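PDB 6WOP: 4-aminobutyrate transaminase from Acinetobacter baumannii, which probably catalyses the pyridoxal-phosphate-dependent transfer of the amino group of 4-aminobutyrate to 2-oxoglutarate. Local coordinates for residues 147-152 with 165-170; 173-178 with 217-222; 334-339 with 409-414. One frame throughout, in Å; residues are numbered along the deposited sequence.

Contact 1 (147-152 with 165-170); sequences MAMTGK and AGVFHA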
ATOM      1  N   MET A 147     -11.739  -3.816  -7.117  1.00 13.97           N
ATOM      2  CA  MET A 147     -12.577  -3.645  -5.927  1.00 16.20           C
ATOM      3  C   MET A 147     -12.286  -2.308  -5.261  1.00 16.44           C
ATOM      4  O   MET A 147     -13.197  -1.661  -4.737  1.00 16.37           O
ATOM      5  CB  MET A 147     -12.290  -4.753  -4.875  1.00 16.87           C
ATOM      6  CG  MET A 147     -13.015  -6.001  -5.122  1.00 18.98           C
ATOM      7  SD  MET A 147     -12.716  -7.087  -3.623  1.00 24.50           S
ATOM      8  CE  MET A 147     -11.074  -7.727  -3.889  1.00 21.05           C
ATOM      9  N   ALA A 148     -11.012  -1.932  -5.186  1.00 17.57           N
ATOM     10  CA  ALA A 148     -10.670  -0.629  -4.603  1.00 17.13           C
ATOM     11  C   ALA A 148     -11.295   0.487  -5.425  1.00 17.44           C
ATOM     12  O   ALA A 148     -11.808   1.457  -4.888  1.00 17.36           O
ATOM     13  CB  ALA A 148      -9.130  -0.456  -4.561  1.00 16.01           C
ATOM     14  N   MET A 149     -11.288   0.350  -6.742  1.00 12.95           N
ATOM     15  CA  MET A 149     -11.907   1.358  -7.602  1.00 12.84           C
ATOM     16  C   MET A 149     -13.420   1.405  -7.432  1.00 16.17           C
ATOM     17  O   MET A 149     -14.023   2.492  -7.475  1.00 14.76           O
ATOM     18  CB  MET A 149     -11.538   1.042  -9.067  1.00 12.55           C
ATOM     19  CG  MET A 149     -10.074   1.318  -9.318  1.00 15.81           C
ATOM     20  SD  MET A 149      -9.550   0.657 -10.982  1.00 17.17           S
ATOM     21  CE  MET A 149     -10.430   1.830 -12.052  1.00 14.47           C
ATOM     22  N   THR A 150     -14.047   0.233  -7.281  1.00 15.44           N
ATOM     23  CA  THR A 150     -15.482   0.135  -7.046  1.00 13.71           C
ATOM     24  C   THR A 150     -15.865   0.916  -5.788  1.00 16.62           C
ATOM     25  O   THR A 150     -15.234   0.742  -4.729  1.00 17.51           O
ATOM     26  CB  THR A 150     -15.852  -1.363  -6.930  1.00 16.48           C
ATOM     27  OG1 THR A 150     -15.686  -1.941  -8.255  1.00 14.26           O
ATOM     28  CG2 THR A 150     -17.285  -1.571  -6.379  1.00 17.64           C
ATOM     29  N   GLY A 151     -16.942   1.734  -5.904  1.00 15.86           N
ATOM     30  CA  GLY A 151     -17.285   2.695  -4.860  1.00 15.55           C
ATOM     31  C   GLY A 151     -18.439   2.183  -4.032  1.00 16.99           C
ATOM     32  O   GLY A 151     -19.403   2.890  -3.763  1.00 18.71           O
ATOM     33  N   LYS A 152     -18.381   0.927  -3.674  1.00 15.46           N
ATOM     34  CA  LYS A 152     -19.369   0.314  -2.833  1.00 16.83           C
ATOM     35  C   LYS A 152     -18.662  -0.763  -2.028  1.00 22.25           C
ATOM     36  O   LYS A 152     -18.189  -1.690  -2.562  1.00 21.40           O
ATOM     37  CB  LYS A 152     -20.512  -0.227  -3.689  1.00 22.08           C
ATOM     38  CG  LYS A 152     -21.662  -0.816  -2.917  1.00 29.00           C
ATOM     39  CD  LYS A 152     -22.916  -0.958  -3.749  1.00 35.89           C
ATOM     40  CE  LYS A 152     -23.957  -1.867  -3.108  1.00 41.25           C
ATOM     41  NZ  LYS A 152     -25.187  -1.899  -3.939  1.00 40.70           N
ATOM     42  N   ALA A 165      -3.071   1.026  -2.314  1.00 17.02           N
ATOM     43  CA  ALA A 165      -2.907   2.456  -2.135  1.00 18.73           C
ATOM     44  C   ALA A 165      -3.140   3.220  -3.435  1.00 19.14           C
ATOM     45  O   ALA A 165      -2.969   2.679  -4.533  1.00 20.51           O
ATOM     46  CB  ALA A 165      -1.488   2.751  -1.647  1.00 21.82           C
ATOM     47  N   GLY A 166      -3.432   4.528  -3.288  1.00 15.81           N
ATOM     48  CA  GLY A 166      -3.501   5.446  -4.427  1.00 18.27           C
ATOM     49  C   GLY A 166      -4.821   5.424  -5.187  1.00 18.75           C
ATOM     50  O   GLY A 166      -4.878   5.859  -6.342  1.00 22.13           O
ATOM     51  N   VAL A 167      -5.886   4.905  -4.583  1.00 12.96           N
ATOM     52  CA  VAL A 167      -7.221   4.926  -5.194  1.00 12.90           C
ATOM     53  C   VAL A 167      -8.141   5.759  -4.322  1.00 18.44           C
ATOM     54  O   VAL A 167      -8.257   5.483  -3.118  1.00 17.13           O
ATOM     55  CB  VAL A 167      -7.771   3.500  -5.325  1.00 16.95           C
ATOM     56  CG1 VAL A 167      -9.227   3.490  -5.972  1.00 12.83           C
ATOM     57  CG2 VAL A 167      -6.768   2.684  -6.157  1.00 16.73           C
ATOM     58  N   PHE A 168      -8.849   6.738  -4.922  1.00 15.66           N
ATOM     59  CA  PHE A 168      -9.708   7.597  -4.115  1.00 14.73           C
ATOM     60  C   PHE A 168     -11.039   7.797  -4.815  1.00 16.94           C
ATOM     61  O   PHE A 168     -11.091   7.804  -6.038  1.00 19.32           O
ATOM     62  CB  PHE A 168      -8.976   8.982  -3.857  1.00 16.22           C
ATOM     63  CG  PHE A 168      -7.691   8.781  -3.076  1.00 18.47           C
ATOM     64  CD1 PHE A 168      -7.743   8.487  -1.699  1.00 19.03           C
ATOM     65  CD2 PHE A 168      -6.465   8.809  -3.721  1.00 18.41           C
ATOM     66  CE1 PHE A 168      -6.522   8.229  -0.978  1.00 17.36           C
ATOM     67  CE2 PHE A 168      -5.286   8.559  -3.030  1.00 18.42           C
ATOM     68  CZ  PHE A 168      -5.323   8.273  -1.664  1.00 17.23           C
ATOM     69  N   HIS A 169     -12.101   8.062  -4.042  1.00 19.80           N
ATOM     70  CA  HIS A 169     -13.438   8.238  -4.619  1.00 16.34           C
ATOM     71  C   HIS A 169     -13.951   9.664  -4.514  1.00 22.74           C
ATOM     72  O   HIS A 169     -14.055  10.229  -3.402  1.00 19.33           O
ATOM     73  CB  HIS A 169     -14.413   7.301  -3.926  1.00 16.50           C
ATOM     74  CG  HIS A 169     -14.099   5.859  -4.181  1.00 19.44           C
ATOM     75  ND1 HIS A 169     -13.254   5.135  -3.367  1.00 17.55           N
ATOM     76  CD2 HIS A 169     -14.477   5.021  -5.182  1.00 19.31           C
ATOM     77  CE1 HIS A 169     -13.133   3.897  -3.840  1.00 17.79           C
ATOM     78  NE2 HIS A 169     -13.859   3.804  -4.946  1.00 18.70           N
ATOM     79  N   ALA A 170     -14.366  10.213  -5.655  1.00 22.26           N
ATOM     80  CA  ALA A 170     -15.088  11.491  -5.690  1.00 22.47           C
ATOM     81  C   ALA A 170     -16.605  11.254  -5.768  1.00 22.44           C
ATOM     82  O   ALA A 170     -17.061  10.104  -5.896  1.00 17.77           O
ATOM     83  CB  ALA A 170     -14.596  12.321  -6.885  1.00 21.18           C
TER

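Contact 2 (173-178 with 217-222); sequences PVPAKG and VVPAEF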
ATOM      1  N   PRO A 173     -21.827  13.163 -10.230  1.00 22.72           N
ATOM      2  CA  PRO A 173     -22.879  14.184 -10.328  1.00 22.49           C
ATOM      3  C   PRO A 173     -24.246  13.543 -10.504  1.00 21.41           C
ATOM      4  O   PRO A 173     -24.467  12.758 -11.452  1.00 20.27           O
ATOM      5  CB  PRO A 173     -22.466  14.990 -11.573  1.00 24.79           C
ATOM      6  CG  PRO A 173     -21.638  14.023 -12.389  1.00 22.50           C
ATOM      7  CD  PRO A 173     -20.879  13.239 -11.362  1.00 22.91           C
ATOM      8  N   VAL A 174     -25.148  13.855  -9.584  1.00 20.26           N
ATOM      9  CA  VAL A 174     -26.532  13.363  -9.597  1.00 23.32           C
ATOM     10  C   VAL A 174     -27.398  14.548  -9.184  1.00 25.62           C
ATOM     11  O   VAL A 174     -27.770  14.678  -8.010  1.00 23.81           O
ATOM     12  CB  VAL A 174     -26.737  12.127  -8.698  1.00 25.55           C
ATOM     13  CG1 VAL A 174     -28.126  11.600  -8.841  1.00 26.72           C
ATOM     14  CG2 VAL A 174     -25.768  10.987  -9.088  1.00 25.74           C
ATOM     15  N   PRO A 175     -27.711  15.466 -10.102  1.00 26.99           N
ATOM     16  CA  PRO A 175     -28.380  16.696  -9.688  1.00 29.83           C
ATOM     17  C   PRO A 175     -29.731  16.422  -9.058  1.00 32.69           C
ATOM     18  O   PRO A 175     -30.087  17.144  -8.132  1.00 29.30           O
ATOM     19  CB  PRO A 175     -28.510  17.492 -11.004  1.00 34.29           C
ATOM     20  CG  PRO A 175     -27.374  17.006 -11.843  1.00 30.80           C
ATOM     21  CD  PRO A 175     -27.255  15.523 -11.503  1.00 26.98           C
ATOM     22  N   ALA A 176     -30.480  15.384  -9.505  1.00 31.72           N
ATOM     23  CA  ALA A 176     -31.736  15.013  -8.837  1.00 37.74           C
ATOM     24  C   ALA A 176     -31.546  14.664  -7.365  1.00 37.97           C
ATOM     25  O   ALA A 176     -32.503  14.709  -6.590  1.00 38.37           O
ATOM     26  CB  ALA A 176     -32.393  13.811  -9.521  1.00 40.29           C
ATOM     27  N   LYS A 177     -30.345  14.303  -6.960  1.00 35.04           N
ATOM     28  CA  LYS A 177     -30.093  13.951  -5.577  1.00 34.12           C
ATOM     29  C   LYS A 177     -29.292  15.035  -4.904  1.00 34.38           C
ATOM     30  O   LYS A 177     -28.689  14.790  -3.867  1.00 36.38           O
ATOM     31  CB  LYS A 177     -29.358  12.612  -5.459  1.00 34.34           C
ATOM     32  CG  LYS A 177     -30.126  11.404  -5.971  1.00 38.85           C
ATOM     33  CD  LYS A 177     -30.299  10.335  -4.911  1.00 41.63           C
ATOM     34  CE  LYS A 177     -30.006   8.946  -5.450  1.00 38.29           C
ATOM     35  NZ  LYS A 177     -30.861   8.577  -6.687  1.00 32.95           N
ATOM     36  N   GLY A 178     -29.262  16.221  -5.491  1.00 31.70           N
ATOM     37  CA  GLY A 178     -28.604  17.328  -4.841  1.00 31.39           C
ATOM     38  C   GLY A 178     -27.098  17.238  -4.845  1.00 33.64           C
ATOM     39  O   GLY A 178     -26.454  17.796  -3.953  1.00 37.25           O
ATOM     40  N   VAL A 217     -26.833   8.981 -15.339  1.00 23.14           N
ATOM     41  CA  VAL A 217     -26.290   9.442 -16.626  1.00 21.24           C
ATOM     42  C   VAL A 217     -25.435  10.677 -16.364  1.00 21.98           C
ATOM     43  O   VAL A 217     -25.898  11.618 -15.723  1.00 22.20           O
ATOM     44  CB  VAL A 217     -27.419   9.751 -17.633  1.00 24.58           C
ATOM     45  CG1 VAL A 217     -26.840  10.340 -18.873  1.00 25.64           C
ATOM     46  CG2 VAL A 217     -28.151   8.473 -17.975  1.00 22.68           C
ATOM     47  N   VAL A 218     -24.190  10.664 -16.839  1.00 22.31           N
ATOM     48  CA  VAL A 218     -23.265  11.780 -16.525  1.00 23.07           C
ATOM     49  C   VAL A 218     -23.716  13.027 -17.272  1.00 24.31           C
ATOM     50  O   VAL A 218     -24.033  12.947 -18.464  1.00 22.66           O
ATOM     51  CB  VAL A 218     -21.812  11.416 -16.878  1.00 24.15           C
ATOM     52  CG1 VAL A 218     -21.536  11.335 -18.386  1.00 21.24           C
ATOM     53  CG2 VAL A 218     -20.846  12.448 -16.249  1.00 25.50           C
ATOM     54  N   PRO A 219     -23.804  14.185 -16.623  1.00 24.24           N
ATOM     55  CA  PRO A 219     -24.095  15.402 -17.382  1.00 27.69           C
ATOM     56  C   PRO A 219     -22.940  15.760 -18.308  1.00 27.08           C
ATOM     57  O   PRO A 219     -21.771  15.606 -17.940  1.00 23.49           O
ATOM     58  CB  PRO A 219     -24.298  16.468 -16.290  1.00 27.86           C
ATOM     59  CG  PRO A 219     -24.693  15.701 -15.060  1.00 25.90           C
ATOM     60  CD  PRO A 219     -23.914  14.378 -15.158  1.00 23.13           C
ATOM     61  N   ALA A 220     -23.279  16.246 -19.521  1.00 26.97           N
ATOM     62  CA  ALA A 220     -22.244  16.703 -20.458  1.00 27.99           C
ATOM     63  C   ALA A 220     -21.300  17.727 -19.808  1.00 27.66           C
ATOM     64  O   ALA A 220     -20.088  17.705 -20.047  1.00 27.65           O
ATOM     65  CB  ALA A 220     -22.864  17.330 -21.723  1.00 27.65           C
ATOM     66  N   GLU A 221     -21.842  18.654 -19.020  1.00 24.60           N
ATOM     67  CA  GLU A 221     -20.993  19.684 -18.416  1.00 29.35           C
ATOM     68  C   GLU A 221     -19.954  19.053 -17.496  1.00 28.32           C
ATOM     69  O   GLU A 221     -18.814  19.542 -17.375  1.00 26.53           O
ATOM     70  CB  GLU A 221     -21.851  20.696 -17.639  1.00 32.95           C
ATOM     71  CG  GLU A 221     -21.040  21.781 -16.897  1.00 34.32           C
ATOM     72  CD  GLU A 221     -21.846  22.434 -15.768  1.00 40.41           C
ATOM     73  OE1 GLU A 221     -23.067  22.155 -15.630  1.00 42.91           O
ATOM     74  OE2 GLU A 221     -21.257  23.222 -15.013  1.00 41.72           O
ATOM     75  N   PHE A 222     -20.318  17.955 -16.838  1.00 24.06           N
ATOM     76  CA  PHE A 222     -19.342  17.335 -15.962  1.00 24.57           C
ATOM     77  C   PHE A 222     -18.192  16.731 -16.769  1.00 26.50           C
ATOM     78  O   PHE A 222     -17.024  16.900 -16.410  1.00 23.60           O
ATOM     79  CB  PHE A 222     -20.002  16.276 -15.071  1.00 22.73           C
ATOM     80  CG  PHE A 222     -19.009  15.659 -14.054  1.00 23.44           C
ATOM     81  CD1 PHE A 222     -18.584  16.388 -12.961  1.00 24.65           C
ATOM     82  CD2 PHE A 222     -18.488  14.416 -14.255  1.00 23.69           C
ATOM     83  CE1 PHE A 222     -17.689  15.844 -12.076  1.00 22.26           C
ATOM     84  CE2 PHE A 222     -17.616  13.852 -13.358  1.00 25.77           C
ATOM     85  CZ  PHE A 222     -17.215  14.574 -12.264  1.00 23.19           C
TER
HETATM   86  O   HOH W   1     -26.297  11.432 -12.884  1.00 26.30           O

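Contact 3 (334-339 with 409-414); sequences ATLKDI and DILKQG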
ATOM      1  N   ALA A 334     -42.351   5.955 -21.030  1.00 31.63           N
ATOM      2  CA  ALA A 334     -43.745   6.378 -20.941  1.00 33.91           C
ATOM      3  C   ALA A 334     -44.531   5.490 -19.985  1.00 33.81           C
ATOM      4  O   ALA A 334     -45.452   5.965 -19.318  1.00 35.58           O
ATOM      5  CB  ALA A 334     -44.392   6.375 -22.326  1.00 37.77           C
ATOM      6  N   THR A 335     -44.255   4.177 -19.976  1.00 32.10           N
ATOM      7  CA  THR A 335     -44.896   3.280 -19.015  1.00 32.19           C
ATOM      8  C   THR A 335     -44.522   3.645 -17.570  1.00 32.07           C
ATOM      9  O   THR A 335     -45.376   3.642 -16.681  1.00 37.72           O
ATOM     10  CB  THR A 335     -44.494   1.840 -19.330  1.00 34.57           C
ATOM     11  OG1 THR A 335     -45.256   1.408 -20.444  1.00 35.59           O
ATOM     12  CG2 THR A 335     -44.844   0.897 -18.233  1.00 34.49           C
ATOM     13  N   LEU A 336     -43.242   3.937 -17.315  1.00 31.67           N
ATOM     14  CA  LEU A 336     -42.830   4.327 -15.970  1.00 33.08           C
ATOM     15  C   LEU A 336     -43.500   5.629 -15.549  1.00 35.34           C
ATOM     16  O   LEU A 336     -43.829   5.821 -14.364  1.00 39.97           O
ATOM     17  CB  LEU A 336     -41.316   4.465 -15.926  1.00 29.31           C
ATOM     18  CG  LEU A 336     -40.652   3.104 -16.204  1.00 27.27           C
ATOM     19  CD1 LEU A 336     -39.187   3.323 -16.139  1.00 27.44           C
ATOM     20  CD2 LEU A 336     -41.018   2.160 -15.126  1.00 30.61           C
ATOM     21  N   LYS A 337     -43.665   6.565 -16.488  1.00 35.54           N
ATOM     22  CA  LYS A 337     -44.323   7.815 -16.068  1.00 38.04           C
ATOM     23  C   LYS A 337     -45.800   7.591 -15.774  1.00 39.06           C
ATOM     24  O   LYS A 337     -46.371   8.190 -14.849  1.00 40.04           O
ATOM     25  CB  LYS A 337     -44.148   8.883 -17.143  1.00 42.21           C
ATOM     26  CG  LYS A 337     -42.964   9.783 -16.841  1.00 48.80           C
ATOM     27  CD  LYS A 337     -42.055   9.985 -18.050  1.00 52.04           C
ATOM     28  CE  LYS A 337     -42.483  11.230 -18.869  1.00 57.95           C
ATOM     29  NZ  LYS A 337     -41.369  11.677 -19.801  1.00 57.75           N
ATOM     30  N   ASP A 338     -46.447   6.674 -16.490  1.00 39.98           N
ATOM     31  CA  ASP A 338     -47.824   6.319 -16.163  1.00 42.83           C
ATOM     32  C   ASP A 338     -47.911   5.649 -14.795  1.00 40.85           C
ATOM     33  O   ASP A 338     -48.824   5.936 -14.010  1.00 42.42           O
ATOM     34  CB  ASP A 338     -48.377   5.392 -17.239  1.00 44.60           C
ATOM     35  CG  ASP A 338     -49.863   5.276 -17.169  1.00 54.01           C
ATOM     36  OD1 ASP A 338     -50.511   6.312 -16.948  1.00 58.71           O
ATOM     37  OD2 ASP A 338     -50.393   4.158 -17.346  1.00 57.54           O
ATOM     38  N   ILE A 339     -46.994   4.710 -14.521  1.00 37.41           N
ATOM     39  CA  ILE A 339     -46.908   4.094 -13.196  1.00 37.41           C
ATOM     40  C   ILE A 339     -46.729   5.161 -12.124  1.00 43.97           C
ATOM     41  O   ILE A 339     -47.382   5.132 -11.075  1.00 40.29           O
ATOM     42  CB  ILE A 339     -45.745   3.087 -13.156  1.00 36.70           C
ATOM     43  CG1 ILE A 339     -46.130   1.758 -13.770  1.00 35.81           C
ATOM     44  CG2 ILE A 339     -45.290   2.841 -11.734  1.00 38.55           C
ATOM     45  CD1 ILE A 339     -44.874   0.938 -13.985  1.00 33.08           C
ATOM     46  N   ASP A 409     -46.695  -4.742 -19.237  1.00 31.14           N
ATOM     47  CA  ASP A 409     -47.971  -4.965 -18.567  1.00 33.02           C
ATOM     48  C   ASP A 409     -47.780  -5.706 -17.236  1.00 32.70           C
ATOM     49  O   ASP A 409     -48.457  -5.403 -16.251  1.00 33.10           O
ATOM     50  CB  ASP A 409     -48.919  -5.727 -19.493  1.00 36.49           C
ATOM     51  CG  ASP A 409     -49.371  -4.893 -20.720  1.00 45.34           C
ATOM     52  OD1 ASP A 409     -49.196  -3.646 -20.726  1.00 48.33           O
ATOM     53  OD2 ASP A 409     -49.917  -5.514 -21.687  1.00 48.98           O
ATOM     54  N   ILE A 410     -46.907  -6.711 -17.195  1.00 29.54           N
ATOM     55  CA  ILE A 410     -46.656  -7.382 -15.924  1.00 31.84           C
ATOM     56  C   ILE A 410     -46.037  -6.402 -14.925  1.00 29.65           C
ATOM     57  O   ILE A 410     -46.388  -6.403 -13.735  1.00 30.56           O
ATOM     58  CB  ILE A 410     -45.747  -8.608 -16.144  1.00 32.22           C
ATOM     59  CG1 ILE A 410     -46.458  -9.661 -17.037  1.00 30.85           C
ATOM     60  CG2 ILE A 410     -45.333  -9.225 -14.816  1.00 35.60           C
ATOM     61  CD1 ILE A 410     -45.442 -10.542 -17.821  1.00 30.56           C
ATOM     62  N   LEU A 411     -45.087  -5.581 -15.395  1.00 28.05           N
ATOM     63  CA  LEU A 411     -44.457  -4.576 -14.535  1.00 27.92           C
ATOM     64  C   LEU A 411     -45.515  -3.684 -13.914  1.00 32.61           C
ATOM     65  O   LEU A 411     -45.525  -3.455 -12.692  1.00 31.74           O
ATOM     66  CB  LEU A 411     -43.462  -3.742 -15.360  1.00 28.38           C
ATOM     67  CG  LEU A 411     -42.749  -2.555 -14.671  1.00 29.68           C
ATOM     68  CD1 LEU A 411     -41.602  -3.055 -13.783  1.00 31.15           C
ATOM     69  CD2 LEU A 411     -42.174  -1.624 -15.694  1.00 25.84           C
ATOM     70  N   LYS A 412     -46.450  -3.190 -14.746  1.00 32.30           N
ATOM     71  CA  LYS A 412     -47.509  -2.331 -14.218  1.00 36.98           C
ATOM     72  C   LYS A 412     -48.379  -3.059 -13.197  1.00 37.65           C
ATOM     73  O   LYS A 412     -48.802  -2.469 -12.190  1.00 37.12           O
ATOM     74  CB  LYS A 412     -48.372  -1.802 -15.367  1.00 40.84           C
ATOM     75  CG  LYS A 412     -47.599  -1.076 -16.433  1.00 43.00           C
ATOM     76  CD  LYS A 412     -48.320   0.204 -16.902  1.00 48.21           C
ATOM     77  CE  LYS A 412     -49.565  -0.081 -17.660  1.00 53.39           C
ATOM     78  NZ  LYS A 412     -50.648   0.927 -17.349  1.00 59.46           N
ATOM     79  N   GLN A 413     -48.692  -4.330 -13.441  1.00 35.81           N
ATOM     80  CA  GLN A 413     -49.485  -5.067 -12.465  1.00 39.60           C
ATOM     81  C   GLN A 413     -48.718  -5.205 -11.160  1.00 38.14           C
ATOM     82  O   GLN A 413     -49.299  -5.097 -10.071  1.00 37.27           O
ATOM     83  CB  GLN A 413     -49.872  -6.444 -13.010  1.00 41.04           C
ATOM     84  CG  GLN A 413     -50.838  -6.396 -14.178  1.00 47.88           C
ATOM     85  CD  GLN A 413     -50.732  -7.641 -15.086  1.00 53.77           C
ATOM     86  OE1 GLN A 413     -49.958  -8.584 -14.813  1.00 54.17           O
ATOM     87  NE2 GLN A 413     -51.470  -7.623 -16.192  1.00 56.57           N
ATOM     88  N   GLY A 414     -47.400  -5.419 -11.248  1.00 34.53           N
ATOM     89  CA  GLY A 414     -46.616  -5.529 -10.032  1.00 34.36           C
ATOM     90  C   GLY A 414     -46.666  -4.269  -9.200  1.00 36.19           C
ATOM     91  O   GLY A 414     -46.864  -4.325  -7.985  1.00 36.65           O
TER

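Contact 1 (147-152 with 165-170)
His169 reaches from its strand to the end of the neighbouring helix and the residue just beyond it, where its imidazole meets three successive backbone carbonyls. NE2 gives its proton to Met149 O at 2.9 Å in a bent bond, with an N-H...O angle of 139°. The donor stands above the carbonyl plane of Met149, and the oxygen lies 18° out of the imidazole plane. A weak second bond runs from the same NE2 to Thr150 O at 3.4 Å. Ala148 O sits at the ring edge, 3.0 Å from His169 CE1, a carbon that the ring nitrogens would leave slightly positive. Gly151 CA approaches the ring obliquely, 3.6 Å from His169 NE2. Next to this polar cluster, Val167 CG1, anti to the backbone N (chi1 179°), is the branch that reaches the helix, 3.5 Å from Ala148 O and 4.1 Å from Met149 CG.

The other nitrogen of His169, ND1, is bonded to Asp195 OD1 of the second subunit; a carboxylate here would favour a positively charged ring, consistent with NE2 acting as a donor. Around the carbonyls, Thr134 bonded to Met149 O and Lys157 bonded to Thr150 O form the next shell. Helix 144-149 ends against strand 167-170, the edge strand of its sheet within the chain, in a beta-alpha-beta unit of the large domain characteristic of fold-type I pyridoxal-phosphate enzymes.

Contact 2 (173-178 with 217-222)
Pro173 fits its ring into the corner formed by Pro219 and Phe222, and its successive atoms meet different neighbours. Pro173 CB lies against the Pro219 ring, 3.9 Å from Pro219 CD. Pro173 CG, the next atom out, touches several groups: it is 3.6 Å from Pro219 CD, 4.2 Å from Val218 CG2, and 3.5 Å above the plane of the Phe222 ring. This last approach is a CH-pi contact, with Pro173 CG 3.8 Å from the centroid of the Phe222 ring, 22° off the normal and displaced toward the rim near Phe222 CG. Pro173 CD lies over the middle of the same face, 3.9 Å from Phe222 CE2 and about as far from the other ring carbons.

Phe222 has CG anti to the backbone N (chi1 -176°), and its side chain and that of Pro173 cross at about a right angle. Pro219 occupies the N-cap position of helix 220-233, and Phe222 belongs to the first turn. The contact therefore packs the loop that follows strand 167-170 against a helix start, within the alpha/beta architecture of class-III aminotransferases. Ala184 and Ile185 of helix 181-194 also touch Phe222, and Ala184 touches Pro173 as well, placing the proline-aromatic pair beside a second helix.

No direct hydrogen bond crosses between the segments. Instead a single water donates to Pro173 O at 2.7 Å and to Val217 O, bridging two backbone carbonyls that could not bond to each other. Further out, the exposed Pro175 brings CG only loosely toward Pro219 CG.

Contact 3 (334-339 with 409-414)
Lys412 NZ makes a salt bridge to Asp338 OD2 at 3.2 Å, and the hydrogen bond within it is weak. The two side chains approach obliquely. Asp338 has CG anti to its backbone N (chi1 -165°), whereas the lysine chain is not extended, and its CG and CD run past Thr335 and Ile339 before NZ reaches the carboxylate.

The methylenes of the same lysine also pack across the contact. CG and CD lie beside Thr335 CG2, with Lys412 CD 3.8 Å from that methyl, and Lys412 CD is also 4.1 Å from Ile339 CG1. Thr335 presents this methyl because CG2 is anti to the backbone N, while OG1 turns back to make a weak bond with Glu331 O in its own helix. Deeper in the interface, Leu411 CD2 meets Leu336 CD2 at 4.0 Å and Ile339 CD1 at 4.1 Å, crossing each partner side chain at about a right angle. Leu336 sets off with CB pointing away from the other helix, but its CD2 end comes nearer.

The two helix segments run nearly parallel, at a signed crossing angle of -18°, with their axes 10.6 Å apart. Leu336 continues onto strands 347-353 and 356-361, and Leu411 onto strand 379-384, so the pair of helices packs on the seven-stranded sheet that includes these strands. The chemistry is graded: branched apolar ends face the sheet, lysine methylenes extend that packing outward, and a weak ion pair borders it, consistent with apolar packing contributing most and the long ion pair adding little more than a border.

How the contacts relate
The three contacts follow one another along the chain and none touches another. Contacts 1 and 2 are neighbours in sequence: strand 167-170 of contact 1 leads, after two residues, to Pro173 in contact 2, although the contact centres lie 20 Å apart. Helix 181-194 joins them spatially, packing on Phe168 and Ala170 near the first and on Pro173 and Phe222 near the second. Contact 3 belongs to the other seven-stranded sheet, its centre 26 Å from that of contact 2 (nearest atoms about 12 Å apart) and 36 Å from that of contact 1. Strand 347-353 links 2 and 3, meeting Ala176 and Val217 as well as Leu336 and Ile339. Contact 1 alone of the three adjoins other subunits.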